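Local structure of uncharacterized protein (Bacteroides uniformis, 4JPQ) at residues F146-G151 against D188-P193; A71-V76 against E86-E91; S139-E144 against C153-V158; L37-W42 against W198-L203. The protein is of unknown function but probably binds carbohydrate through a domain of the family 9 type. All coordinates share one frame; numbering follows the deposited sequence.

Interaction 1. Residues F146-G151 against D188-P193; sequences FEERLG and DKLQTP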
loop_
_atom_site.group_PDB
_atom_site.type_symbol
_atom_site.label_atom_id
_atom_site.label_comp_id
_atom_site.label_asym_id
_atom_site.label_seq_id
_atom_site.Cartn_x
_atom_site.Cartn_y
_atom_site.Cartn_z
ATOM N N PHE A 146 0.149 18.591 -7.294
ATOM C CA PHE A 146 -0.142 19.000 -8.691
ATOM C C PHE A 146 -1.497 18.537 -9.222
ATOM O O PHE A 146 -1.944 17.434 -8.910
ATOM C CB PHE A 146 0.979 18.536 -9.655
ATOM C CG PHE A 146 1.255 17.038 -9.644
ATOM C CD1 PHE A 146 0.545 16.157 -10.480
ATOM C CD2 PHE A 146 2.253 16.506 -8.833
ATOM C CE1 PHE A 146 0.815 14.789 -10.485
ATOM C CE2 PHE A 146 2.529 15.134 -8.831
ATOM C CZ PHE A 146 1.808 14.272 -9.659
ATOM N N GLU A 147 -2.120 19.385 -10.048
ATOM C CA GLU A 147 -3.395 19.073 -10.716
ATOM C C GLU A 147 -3.176 17.973 -11.751
ATOM O O GLU A 147 -2.051 17.762 -12.213
ATOM C CB GLU A 147 -4.001 20.317 -11.385
ATOM C CG GLU A 147 -4.516 21.368 -10.391
ATOM C CD GLU A 147 -5.738 20.908 -9.587
ATOM O OE1 GLU A 147 -6.533 20.049 -10.047
ATOM O OE2 GLU A 147 -5.902 21.405 -8.459
ATOM N N GLU A 148 -4.249 17.281 -12.104
ATOM C CA GLU A 148 -4.159 16.150 -13.022
ATOM C C GLU A 148 -3.363 16.436 -14.311
ATOM O O GLU A 148 -3.605 17.434 -14.955
ATOM C CB GLU A 148 -5.563 15.618 -13.379
ATOM C CG GLU A 148 -5.549 14.347 -14.229
ATOM C CD GLU A 148 -6.904 13.687 -14.378
ATOM O OE1 GLU A 148 -7.926 14.390 -14.337
ATOM O OE2 GLU A 148 -6.934 12.446 -14.539
ATOM N N ARG A 149 -2.417 15.550 -14.646
ATOM C CA ARG A 149 -1.640 15.601 -15.889
ATOM C C ARG A 149 -2.051 14.404 -16.751
ATOM O O ARG A 149 -1.795 13.243 -16.392
ATOM C CB ARG A 149 -0.147 15.521 -15.629
ATOM C CG ARG A 149 0.440 16.627 -14.760
ATOM C CD ARG A 149 1.887 16.274 -14.446
ATOM N NE ARG A 149 2.456 17.063 -13.360
ATOM C CZ ARG A 149 3.605 16.788 -12.730
ATOM N NH1 ARG A 149 4.352 15.714 -13.045
ATOM N NH2 ARG A 149 4.016 17.596 -11.749
ATOM N N LEU A 150 -2.693 14.701 -17.880
ATOM C CA LEU A 150 -3.148 13.698 -18.842
ATOM C C LEU A 150 -1.963 13.228 -19.669
ATOM O O LEU A 150 -1.074 14.029 -19.982
ATOM C CB LEU A 150 -4.233 14.277 -19.771
ATOM C CG LEU A 150 -5.496 14.819 -19.085
ATOM C CD1 LEU A 150 -6.444 15.459 -20.080
ATOM C CD2 LEU A 150 -6.209 13.716 -18.306
ATOM N N GLY A 151 -1.979 11.945 -20.039
ATOM C CA GLY A 151 -0.922 11.318 -20.826
ATOM C C GLY A 151 -0.362 10.126 -20.085
ATOM O O GLY A 151 -0.279 10.144 -18.847
ATOM N N ASP A 188 -10.062 8.112 -7.491
ATOM C CA ASP A 188 -11.469 8.517 -7.596
ATOM C C ASP A 188 -11.711 9.730 -8.489
ATOM O O ASP A 188 -12.671 9.716 -9.246
ATOM C CB ASP A 188 -12.132 8.721 -6.206
ATOM C CG ASP A 188 -12.293 7.407 -5.394
ATOM O OD1 ASP A 188 -11.636 6.388 -5.695
ATOM O OD2 ASP A 188 -13.082 7.411 -4.424
ATOM N N LYS A 189 -10.840 10.742 -8.424
ATOM C CA LYS A 189 -10.993 11.981 -9.228
ATOM C C LYS A 189 -10.127 12.067 -10.505
ATOM O O LYS A 189 -9.989 13.142 -11.115
ATOM C CB LYS A 189 -10.852 13.229 -8.336
ATOM C CG LYS A 189 -12.082 13.492 -7.458
ATOM C CD LYS A 189 -12.137 14.921 -6.923
ATOM C CE LYS A 189 -13.524 15.292 -6.415
ATOM N NZ LYS A 189 -13.627 16.762 -6.181
ATOM N N LEU A 190 -9.565 10.931 -10.923
ATOM C CA LEU A 190 -8.810 10.844 -12.187
ATOM C C LEU A 190 -9.799 10.830 -13.343
ATOM O O LEU A 190 -10.974 10.584 -13.142
ATOM C CB LEU A 190 -7.950 9.565 -12.250
ATOM C CG LEU A 190 -6.770 9.440 -11.290
ATOM C CD1 LEU A 190 -6.115 8.087 -11.457
ATOM C CD2 LEU A 190 -5.732 10.532 -11.512
ATOM N N GLN A 191 -9.299 11.067 -14.553
ATOM C CA GLN A 191 -10.104 11.057 -15.791
ATOM C C GLN A 191 -10.890 9.752 -15.949
ATOM O O GLN A 191 -12.052 9.783 -16.357
ATOM C CB GLN A 191 -9.197 11.243 -17.019
ATOM C CG GLN A 191 -9.922 11.388 -18.358
ATOM C CD GLN A 191 -8.990 11.463 -19.561
ATOM O OE1 GLN A 191 -9.138 12.341 -20.405
ATOM N NE2 GLN A 191 -8.028 10.555 -19.637
ATOM N N THR A 192 -10.227 8.625 -15.666
ATOM C CA THR A 192 -10.819 7.289 -15.723
ATOM C C THR A 192 -10.619 6.640 -14.345
ATOM O O THR A 192 -9.579 6.007 -14.096
ATOM C CB THR A 192 -10.184 6.422 -16.836
ATOM O OG1 THR A 192 -10.059 7.187 -18.031
ATOM C CG2 THR A 192 -11.050 5.188 -17.115
ATOM N N PRO A 193 -11.592 6.822 -13.426
ATOM C CA PRO A 193 -11.436 6.181 -12.117
ATOM C C PRO A 193 -11.460 4.669 -12.278
ATOM O O PRO A 193 -12.061 4.149 -13.224
ATOM C CB PRO A 193 -12.632 6.695 -11.303
ATOM C CG PRO A 193 -13.110 7.898 -12.021
ATOM C CD PRO A 193 -12.785 7.689 -13.467
#

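Interaction 2. Residues A71-V76 against E86-E91; sequences ASVRAV and EDACVE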
loop_
_atom_site.group_PDB
_atom_site.type_symbol
_atom_site.label_atom_id
_atom_site.label_comp_id
_atom_site.label_asym_id
_atom_site.label_seq_id
_atom_site.Cartn_x
_atom_site.Cartn_y
_atom_site.Cartn_z
ATOM N N ALA A 71 -2.977 6.048 -17.667
ATOM C CA ALA A 71 -3.314 7.138 -18.615
ATOM C C ALA A 71 -3.252 8.558 -18.061
ATOM O O ALA A 71 -3.210 9.509 -18.846
ATOM C CB ALA A 71 -4.671 6.887 -19.280
ATOM N N SER A 72 -3.289 8.706 -16.736
ATOM C CA SER A 72 -3.178 10.023 -16.092
ATOM C C SER A 72 -2.772 9.907 -14.631
ATOM O O SER A 72 -2.994 8.868 -14.007
ATOM C CB SER A 72 -4.482 10.832 -16.207
ATOM O OG SER A 72 -5.547 10.265 -15.460
ATOM N N VAL A 73 -2.190 10.991 -14.114
ATOM C CA VAL A 73 -1.766 11.099 -12.712
ATOM C C VAL A 73 -2.226 12.424 -12.118
ATOM O O VAL A 73 -2.426 13.398 -12.842
ATOM C CB VAL A 73 -0.246 10.921 -12.536
ATOM C CG1 VAL A 73 0.156 9.498 -12.892
ATOM C CG2 VAL A 73 0.555 11.916 -13.365
ATOM N N ARG A 74 -2.353 12.451 -10.796
ATOM C CA ARG A 74 -2.895 13.600 -10.057
ATOM C C ARG A 74 -2.435 13.519 -8.603
ATOM O O ARG A 74 -2.321 12.426 -8.081
ATOM C CB ARG A 74 -4.421 13.508 -10.127
ATOM C CG ARG A 74 -5.235 14.590 -9.437
ATOM C CD ARG A 74 -6.722 14.257 -9.542
ATOM N NE ARG A 74 -7.590 15.330 -9.049
ATOM C CZ ARG A 74 -7.986 15.518 -7.787
ATOM N NH1 ARG A 74 -7.613 14.710 -6.783
ATOM N NH2 ARG A 74 -8.778 16.549 -7.514
ATOM N N ALA A 75 -2.166 14.658 -7.972
ATOM C CA ALA A 75 -1.743 14.702 -6.550
ATOM C C ALA A 75 -2.078 16.050 -5.925
ATOM O O ALA A 75 -1.207 16.868 -5.672
ATOM C CB ALA A 75 -0.270 14.391 -6.418
ATOM N N VAL A 76 -3.370 16.290 -5.747
ATOM C CA VAL A 76 -3.879 17.535 -5.178
ATOM C C VAL A 76 -3.710 17.608 -3.651
ATOM O O VAL A 76 -3.480 18.698 -3.120
ATOM C CB VAL A 76 -5.367 17.778 -5.603
ATOM C CG1 VAL A 76 -5.939 19.058 -4.975
ATOM C CG2 VAL A 76 -5.464 17.840 -7.130
ATOM N N GLU A 86 -8.448 10.027 -3.937
ATOM C CA GLU A 86 -8.919 10.793 -5.112
ATOM C C GLU A 86 -7.836 11.016 -6.148
ATOM O O GLU A 86 -8.133 11.130 -7.344
ATOM C CB GLU A 86 -9.466 12.140 -4.685
ATOM C CG GLU A 86 -10.652 12.041 -3.745
ATOM C CD GLU A 86 -11.184 13.380 -3.339
ATOM O OE1 GLU A 86 -10.454 14.394 -3.442
ATOM O OE2 GLU A 86 -12.342 13.403 -2.911
ATOM N N ASP A 87 -6.598 11.124 -5.665
ATOM C CA ASP A 87 -5.397 11.272 -6.482
ATOM C C ASP A 87 -4.995 9.866 -6.972
ATOM O O ASP A 87 -5.608 8.876 -6.564
ATOM C CB ASP A 87 -4.263 11.873 -5.624
ATOM C CG ASP A 87 -4.580 13.263 -5.114
ATOM O OD1 ASP A 87 -5.139 14.073 -5.882
ATOM O OD2 ASP A 87 -4.220 13.591 -3.960
ATOM N N ALA A 88 -4.004 9.787 -7.872
ATOM C CA ALA A 88 -3.450 8.489 -8.330
ATOM C C ALA A 88 -2.808 7.915 -7.086
ATOM O O ALA A 88 -1.858 8.500 -6.550
ATOM C CB ALA A 88 -2.422 8.663 -9.435
ATOM N N CYS A 89 -3.335 6.785 -6.628
ATOM C CA CYS A 89 -2.998 6.252 -5.323
ATOM C C CYS A 89 -2.827 4.751 -5.274
ATOM O O CYS A 89 -3.626 4.028 -5.864
ATOM C CB CYS A 89 -4.156 6.665 -4.410
ATOM S SG CYS A 89 -4.102 6.161 -2.689
ATOM N N VAL A 90 -1.802 4.311 -4.532
ATOM C CA VAL A 90 -1.547 2.892 -4.240
ATOM C C VAL A 90 -1.770 2.718 -2.738
ATOM O O VAL A 90 -1.510 3.649 -1.949
ATOM C CB VAL A 90 -0.156 2.392 -4.635
ATOM C CG1 VAL A 90 -0.024 2.402 -6.151
ATOM C CG2 VAL A 90 0.971 3.177 -3.964
ATOM N N GLU A 91 -2.270 1.539 -2.361
ATOM C CA GLU A 91 -2.678 1.270 -0.988
ATOM C C GLU A 91 -2.229 -0.109 -0.493
ATOM O O GLU A 91 -2.071 -1.038 -1.284
ATOM C CB GLU A 91 -4.211 1.384 -0.875
ATOM C CG GLU A 91 -4.824 2.669 -1.452
ATOM C CD GLU A 91 -6.336 2.779 -1.317
ATOM O OE1 GLU A 91 -6.990 1.832 -0.858
ATOM O OE2 GLU A 91 -6.886 3.828 -1.699
#

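Interaction 3. Residues S139-E144 against C153-V158; sequences SSLAGE and CSWELV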
loop_
_atom_site.group_PDB
_atom_site.type_symbol
_atom_site.label_atom_id
_atom_site.label_comp_id
_atom_site.label_asym_id
_atom_site.label_seq_id
_atom_site.Cartn_x
_atom_site.Cartn_y
_atom_site.Cartn_z
ATOM N N SER A 139 8.890 8.508 -4.043
ATOM C CA SER A 139 8.203 8.351 -5.324
ATOM C C SER A 139 8.988 9.000 -6.449
ATOM O O SER A 139 9.725 9.954 -6.224
ATOM C CB SER A 139 6.805 8.954 -5.283
ATOM O OG SER A 139 6.187 8.870 -6.560
ATOM N N SER A 140 8.789 8.484 -7.661
ATOM C CA SER A 140 9.383 9.050 -8.882
ATOM C C SER A 140 8.690 10.362 -9.286
ATOM O O SER A 140 9.214 11.077 -10.144
ATOM C CB SER A 140 9.373 8.033 -10.050
ATOM O OG SER A 140 8.052 7.703 -10.481
ATOM N N LEU A 141 7.505 10.644 -8.721
ATOM C CA LEU A 141 6.763 11.900 -8.923
ATOM C C LEU A 141 6.637 12.683 -7.607
ATOM O O LEU A 141 5.730 13.513 -7.456
ATOM C CB LEU A 141 5.366 11.599 -9.486
ATOM C CG LEU A 141 5.320 10.907 -10.840
ATOM C CD1 LEU A 141 3.883 10.550 -11.174
ATOM C CD2 LEU A 141 5.920 11.786 -11.913
ATOM N N ALA A 142 7.571 12.461 -6.683
ATOM C CA ALA A 142 7.546 13.120 -5.371
ATOM C C ALA A 142 7.782 14.607 -5.501
ATOM O O ALA A 142 8.389 15.072 -6.482
ATOM C CB ALA A 142 8.574 12.507 -4.413
ATOM N N GLY A 143 7.264 15.336 -4.512
ATOM C CA GLY A 143 7.395 16.779 -4.424
ATOM C C GLY A 143 6.078 17.503 -4.258
ATOM O O GLY A 143 5.159 16.995 -3.614
ATOM N N GLU A 144 6.006 18.692 -4.855
ATOM C CA GLU A 144 4.862 19.596 -4.732
ATOM C C GLU A 144 3.549 18.922 -5.144
ATOM O O GLU A 144 3.567 18.049 -6.012
ATOM C CB GLU A 144 5.010 20.854 -5.644
ATOM C CG GLU A 144 6.303 21.674 -5.584
ATOM C CD GLU A 144 6.688 22.124 -4.191
ATOM O OE1 GLU A 144 5.791 22.298 -3.323
ATOM O OE2 GLU A 144 7.905 22.319 -3.980
ATOM N N CYS A 153 1.846 7.719 -18.220
ATOM C CA CYS A 153 2.919 8.005 -17.271
ATOM C C CYS A 153 3.303 6.778 -16.439
ATOM O O CYS A 153 2.426 6.159 -15.820
ATOM C CB CYS A 153 2.453 9.117 -16.334
ATOM S SG CYS A 153 3.519 9.364 -14.894
ATOM N N SER A 154 4.600 6.451 -16.427
ATOM C CA SER A 154 5.137 5.357 -15.612
ATOM C C SER A 154 5.713 5.934 -14.312
ATOM O O SER A 154 6.540 6.831 -14.358
ATOM C CB SER A 154 6.217 4.576 -16.355
ATOM O OG SER A 154 5.669 3.861 -17.439
ATOM N N TRP A 155 5.242 5.454 -13.164
ATOM C CA TRP A 155 5.772 5.892 -11.870
ATOM C C TRP A 155 5.947 4.740 -10.917
ATOM O O TRP A 155 5.401 3.670 -11.140
ATOM C CB TRP A 155 4.924 6.994 -11.234
ATOM C CG TRP A 155 3.486 6.667 -10.993
ATOM C CD1 TRP A 155 2.480 6.683 -11.912
ATOM C CD2 TRP A 155 2.871 6.371 -9.732
ATOM N NE1 TRP A 155 1.282 6.378 -11.310
ATOM C CE2 TRP A 155 1.498 6.173 -9.973
ATOM C CE3 TRP A 155 3.350 6.243 -8.420
ATOM C CZ2 TRP A 155 0.601 5.856 -8.958
ATOM C CZ3 TRP A 155 2.446 5.916 -7.402
ATOM C CH2 TRP A 155 1.095 5.725 -7.682
ATOM N N GLU A 156 6.760 4.981 -9.888
ATOM C CA GLU A 156 7.069 4.008 -8.856
ATOM C C GLU A 156 6.994 4.679 -7.492
ATOM O O GLU A 156 7.206 5.888 -7.371
ATOM C CB GLU A 156 8.464 3.416 -9.054
ATOM C CG GLU A 156 8.705 2.871 -10.457
ATOM C CD GLU A 156 10.018 2.111 -10.620
ATOM O OE1 GLU A 156 10.713 1.861 -9.613
ATOM O OE2 GLU A 156 10.345 1.744 -11.774
ATOM N N LEU A 157 6.700 3.877 -6.475
ATOM C CA LEU A 157 6.535 4.353 -5.111
ATOM C C LEU A 157 6.956 3.302 -4.101
ATOM O O LEU A 157 6.701 2.122 -4.315
ATOM C CB LEU A 157 5.078 4.761 -4.877
ATOM C CG LEU A 157 4.702 5.317 -3.489
ATOM C CD1 LEU A 157 3.686 6.437 -3.613
ATOM C CD2 LEU A 157 4.223 4.254 -2.502
ATOM N N VAL A 158 7.539 3.774 -2.988
ATOM C CA VAL A 158 8.057 2.942 -1.927
ATOM C C VAL A 158 7.577 3.414 -0.577
ATOM O O VAL A 158 7.487 4.614 -0.339
ATOM C CB VAL A 158 9.598 2.979 -1.930
ATOM C CG1 VAL A 158 10.215 2.406 -0.651
ATOM C CG2 VAL A 158 10.118 2.237 -3.141
#

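Interaction 4. Residues L37-W42 against W198-L203; sequences LDVVNW and WSPIGL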
loop_
_atom_site.group_PDB
_atom_site.type_symbol
_atom_site.label_atom_id
_atom_site.label_comp_id
_atom_site.label_asym_id
_atom_site.label_seq_id
_atom_site.Cartn_x
_atom_site.Cartn_y
_atom_site.Cartn_z
ATOM N N LEU A 37 -0.860 -6.773 -9.594
ATOM C CA LEU A 37 -2.013 -6.202 -8.874
ATOM C C LEU A 37 -2.971 -5.842 -10.011
ATOM O O LEU A 37 -2.931 -4.733 -10.538
ATOM C CB LEU A 37 -1.560 -4.995 -8.056
ATOM C CG LEU A 37 -2.476 -4.408 -6.978
ATOM C CD1 LEU A 37 -1.724 -3.330 -6.207
ATOM C CD2 LEU A 37 -3.776 -3.854 -7.527
ATOM N N ASP A 38 -3.779 -6.823 -10.416
ATOM C CA ASP A 38 -4.603 -6.700 -11.619
ATOM C C ASP A 38 -5.986 -7.352 -11.553
ATOM O O ASP A 38 -6.534 -7.747 -12.601
ATOM C CB ASP A 38 -3.787 -7.272 -12.812
ATOM C CG ASP A 38 -3.525 -8.781 -12.703
ATOM O OD1 ASP A 38 -3.614 -9.332 -11.574
ATOM O OD2 ASP A 38 -3.218 -9.403 -13.759
ATOM N N VAL A 39 -6.553 -7.462 -10.349
ATOM C CA VAL A 39 -7.880 -8.049 -10.202
ATOM C C VAL A 39 -8.904 -6.920 -10.333
ATOM O O VAL A 39 -8.938 -6.013 -9.501
ATOM C CB VAL A 39 -8.051 -8.842 -8.894
ATOM C CG1 VAL A 39 -9.410 -9.560 -8.859
ATOM C CG2 VAL A 39 -6.931 -9.872 -8.760
ATOM N N VAL A 40 -9.717 -7.008 -11.393
ATOM C CA VAL A 40 -10.797 -6.073 -11.712
ATOM C C VAL A 40 -12.049 -6.731 -11.148
ATOM O O VAL A 40 -12.702 -7.533 -11.819
ATOM C CB VAL A 40 -10.910 -5.859 -13.246
ATOM C CG1 VAL A 40 -12.075 -4.939 -13.597
ATOM C CG2 VAL A 40 -9.605 -5.299 -13.808
ATOM N N ASN A 41 -12.367 -6.407 -9.899
ATOM C CA ASN A 41 -13.509 -7.016 -9.188
ATOM C C ASN A 41 -14.883 -6.530 -9.614
ATOM O O ASN A 41 -15.848 -7.266 -9.419
ATOM C CB ASN A 41 -13.385 -6.799 -7.686
ATOM C CG ASN A 41 -12.165 -7.473 -7.096
ATOM O OD1 ASN A 41 -12.062 -8.698 -7.120
ATOM N ND2 ASN A 41 -11.249 -6.682 -6.524
ATOM N N TRP A 42 -14.971 -5.310 -10.171
ATOM C CA TRP A 42 -16.239 -4.703 -10.588
ATOM C C TRP A 42 -16.202 -4.278 -12.054
ATOM O O TRP A 42 -15.457 -3.367 -12.413
ATOM C CB TRP A 42 -16.556 -3.519 -9.673
ATOM C CG TRP A 42 -16.481 -3.946 -8.245
ATOM C CD1 TRP A 42 -17.434 -4.608 -7.543
ATOM C CD2 TRP A 42 -15.362 -3.802 -7.374
ATOM N NE1 TRP A 42 -16.992 -4.870 -6.281
ATOM C CE2 TRP A 42 -15.719 -4.385 -6.143
ATOM C CE3 TRP A 42 -14.085 -3.228 -7.512
ATOM C CZ2 TRP A 42 -14.845 -4.420 -5.042
ATOM C CZ3 TRP A 42 -13.213 -3.265 -6.414
ATOM C CH2 TRP A 42 -13.603 -3.864 -5.195
ATOM N N TRP A 198 -5.152 -7.009 -5.280
ATOM C CA TRP A 198 -4.244 -8.142 -5.404
ATOM C C TRP A 198 -5.045 -9.429 -5.222
ATOM O O TRP A 198 -5.104 -10.258 -6.148
ATOM C CB TRP A 198 -3.079 -8.034 -4.405
ATOM C CG TRP A 198 -2.304 -9.290 -4.269
ATOM C CD1 TRP A 198 -1.575 -9.924 -5.239
ATOM C CD2 TRP A 198 -2.188 -10.080 -3.095
ATOM N NE1 TRP A 198 -1.008 -11.065 -4.732
ATOM C CE2 TRP A 198 -1.367 -11.182 -3.415
ATOM C CE3 TRP A 198 -2.691 -9.963 -1.794
ATOM C CZ2 TRP A 198 -1.038 -12.165 -2.479
ATOM C CZ3 TRP A 198 -2.362 -10.940 -0.859
ATOM C CH2 TRP A 198 -1.537 -12.028 -1.210
ATOM N N SER A 199 -5.627 -9.598 -4.032
ATOM C CA SER A 199 -6.461 -10.761 -3.737
ATOM C C SER A 199 -7.886 -10.324 -4.065
ATOM O O SER A 199 -8.211 -9.136 -3.832
ATOM C CB SER A 199 -6.340 -11.212 -2.287
ATOM O OG SER A 199 -7.136 -12.357 -2.065
ATOM N N PRO A 200 -8.739 -11.258 -4.588
ATOM C CA PRO A 200 -10.082 -10.830 -5.015
ATOM C C PRO A 200 -11.071 -10.490 -3.900
ATOM O O PRO A 200 -10.938 -10.982 -2.778
ATOM C CB PRO A 200 -10.591 -12.017 -5.855
ATOM C CG PRO A 200 -9.370 -12.784 -6.222
ATOM C CD PRO A 200 -8.479 -12.639 -5.025
ATOM N N ILE A 201 -12.053 -9.657 -4.256
ATOM C CA ILE A 201 -13.120 -9.166 -3.362
ATOM C C ILE A 201 -14.453 -9.462 -4.041
ATOM O O ILE A 201 -14.615 -9.153 -5.227
ATOM C CB ILE A 201 -12.994 -7.644 -3.104
ATOM C CG1 ILE A 201 -11.705 -7.336 -2.332
ATOM C CG2 ILE A 201 -14.208 -7.117 -2.338
ATOM C CD1 ILE A 201 -11.317 -5.874 -2.321
ATOM N N GLY A 202 -15.398 -10.022 -3.274
ATOM C CA GLY A 202 -16.716 -10.421 -3.775
ATOM C C GLY A 202 -17.890 -9.600 -3.267
ATOM O O GLY A 202 -18.988 -10.124 -3.146
ATOM N N LEU A 203 -17.668 -8.322 -2.978
ATOM C CA LEU A 203 -18.725 -7.422 -2.524
ATOM C C LEU A 203 -19.352 -6.883 -3.792
ATOM O O LEU A 203 -18.659 -6.735 -4.810
ATOM C CB LEU A 203 -18.166 -6.313 -1.631
ATOM C CG LEU A 203 -17.489 -6.816 -0.342
ATOM C CD1 LEU A 203 -16.738 -5.696 0.363
ATOM C CD2 LEU A 203 -18.483 -7.482 0.604
#

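Interaction 1. Residues F146-G151 against D188-P193
Glu148 and Gln191 meet through a hydrogen bond in which a carboxylate of strand 146-150 takes the backbone N-H of loop 188-193. Strand 146-150 pairs with 72-75 in a small two-stranded antiparallel sheet of this domain, probably a β-sandwich as in its CBD9-like relatives; loop 188-193 lies between strands 178-186 and 195-197. Glu148 OE2 accepts from Gln191 N at 2.7 Å, using its syn lone pair, with 150° at the hydrogen. CG of Glu148 lies anti to its backbone N (chi1 -174°) and the chain runs on extended, which carries the carboxylate across to the loop, where the CA atoms of Glu148 and Leu190 are 7.1 Å apart. OE2 of Glu148 also lies 3.4 Å from Leu190 CA. Beside this polar link, Leu150 and Gln191 cross at about a right angle, with Leu150 CD2 set 3.8 Å from Gln191 CD, against the terminal amide.

Further out, Ser72 OG is also hydrogen-bonded to Glu148 OE2, so two bonds grip that one oxygen and limit the turning of the carboxylate. Leu190 packs on Arg74, and Arg149 pairs with Val73 through the backbone within the two-stranded sheet. Away from the loop, Arg149 NH2 sits 3.5 Å above the plane of the Phe146 ring, offset toward its rim.

Interaction 2. Residues A71-V76 against E86-E91
Arg74 and Asp87 form a salt bridge, NH1 to OD1 at 2.7 Å, and their conformations illustrate how one carboxylate oxygen can serve a side chain and a backbone at once. CG of Arg74 is anti to the backbone N (chi1 -180°), and the chain stays extended as far as NE. It crosses Asp87 at about a right angle, with the guanidinium and carboxylate planes 34° apart. Asp87 turns its CG anti to its own carbonyl carbon, beside its backbone N, and OD1 also accepts from Val76 N at 2.8 Å. That donor approaches from above the carboxylate plane, 49° out of it. Val76 CG2 lies 3.5 Å above the plane of the Arg74 guanidinium, over the centre.

The other oxygen, OD2, is hydrogen-bonded to Asn108 ND2 and Ala77 N, so both oxygens of this buried carboxylate are held. Glu86 adds negative charge nearby, OE1 being 4.4 Å from Arg74 NH1, though its salt bridge is to Arg83. A backbone hydrogen bond, Ala88 N to Arg74 O at 3.1 Å, joins the two segments beside the ion pair.

Together these bonds link the small sheet of 72-75 and 146-150 to the entry of strand 89-95, in what is probably a β-sandwich domain. Val73 and Val90 both lean on Trp155 of strand 152-162, and Arg74 also touches Lys189.

Interaction 3. Residues S139-E144 against C153-V158
Ser140 pairs with Glu156 in an unusual way, its side chain standing in for a backbone carbonyl. Its N donates to Glu156 O at 3.1 Å, as in an antiparallel ladder, but the answering bond runs from Glu156 N to Ser140 OG, also 3.1 Å. For this the hydroxyl takes the crowded position between backbone N and carbonyl carbon (chi1 66°), which also sets OG beside Trp155 CB. The ladder is thereby carried one residue past Ser139 and Leu157, a non-hydrogen-bonded pair with CA atoms 4.3 Å apart, at the point where strand 136-139 leaves strand 152-162.

The departure is a type I β turn from Ser139 to Ala142, overlaid by an ST turn in which Ser139 OG accepts from Leu141 N at 3.1 Å. The same hydroxyl is hydrogen-bonded to Cys109 O. An alanine in place of Ser139 would probably leave both Leu141 N and Cys109 O without their mate and the turn less firmly set.

Leu141, brought back by the turn, crosses Trp155 at about a right angle. Its CD1 lies 3.7 Å from Trp155 CB and also touches Cys153 SG, two residues earlier on the same strand. Beyond this contact the indole NE1 of Trp155 is hydrogen-bonded to Glu70 OE2, and the Trp155 side chain also touches Val68, both residues of strand 61-70.

Interaction 4. Residues L37-W42 against W198-L203
Asn41 touches Ile201 with nearly every atom of its side chain, a compact example of how an amide joins two irregular segments. Its CB lies 3.6 Å from Ile201 O. From there CG, anti to the carbonyl carbon of Asn41 (chi1 -63°), lies near both Ile201 N and Ile201 O. OD1 accepts from Ile201 N at 3.0 Å, a bond almost perfectly straight at the hydrogen (179°) although the donor stands above the amide plane, 59° out of it. ND2, 4.0 Å from Ile201 CB, is hydrogen-bonded to Ser197 OG, so both ends of the amide are held and its flip is fixed.

Trp42 continues the contact. Asn41 CB sits 3.4 Å above the plane of the Trp42 ring, over its centre. At the edge, NE1 donates to Leu203 O at 2.9 Å, with the acceptor near the ring plane, while CZ2 packs 3.9 Å from Ile201 CG2. An alanine at Trp42 would probably leave Leu203 O without its donor and open a gap beside Ile201.

Toward the other end, Val39 CG2 lies against Trp198 O, and its CG1 rests on Pro200. Leu37 lies beside Trp198, whose ring makes edge-to-face contacts with Phe53 and Phe183. The two segments run in nearly the same direction, and Val39 and Ser197 share a backbone hydrogen bond: loop-to-loop packing that extends past the strands 35-36 and 195-197, in what is probably a β-sandwich of the CBD9-like kind.

How the interactions relate
Interactions 1, 2 and 3 form one continuous patch, while interaction 4 lies apart, its centre about 19 to 24 Å from theirs. The two-stranded sheet of 72-75 and 146-150 joins interactions 1 and 2, whose centres are about 7 Å apart. Interaction 2 meets interaction 3, about 10 Å away between centres, through side-chain packing on strand 152-162. Along the chain, interaction 2 closes before the other two of the patch open, interactions 1 and 3 alternate their segments, and interaction 4 encloses all three. Interaction 4 thus brings an early and a late loop together, while interactions 1 to 3 join neighbouring strands and loops elsewhere in the same carbohydrate-binding family 9 domain.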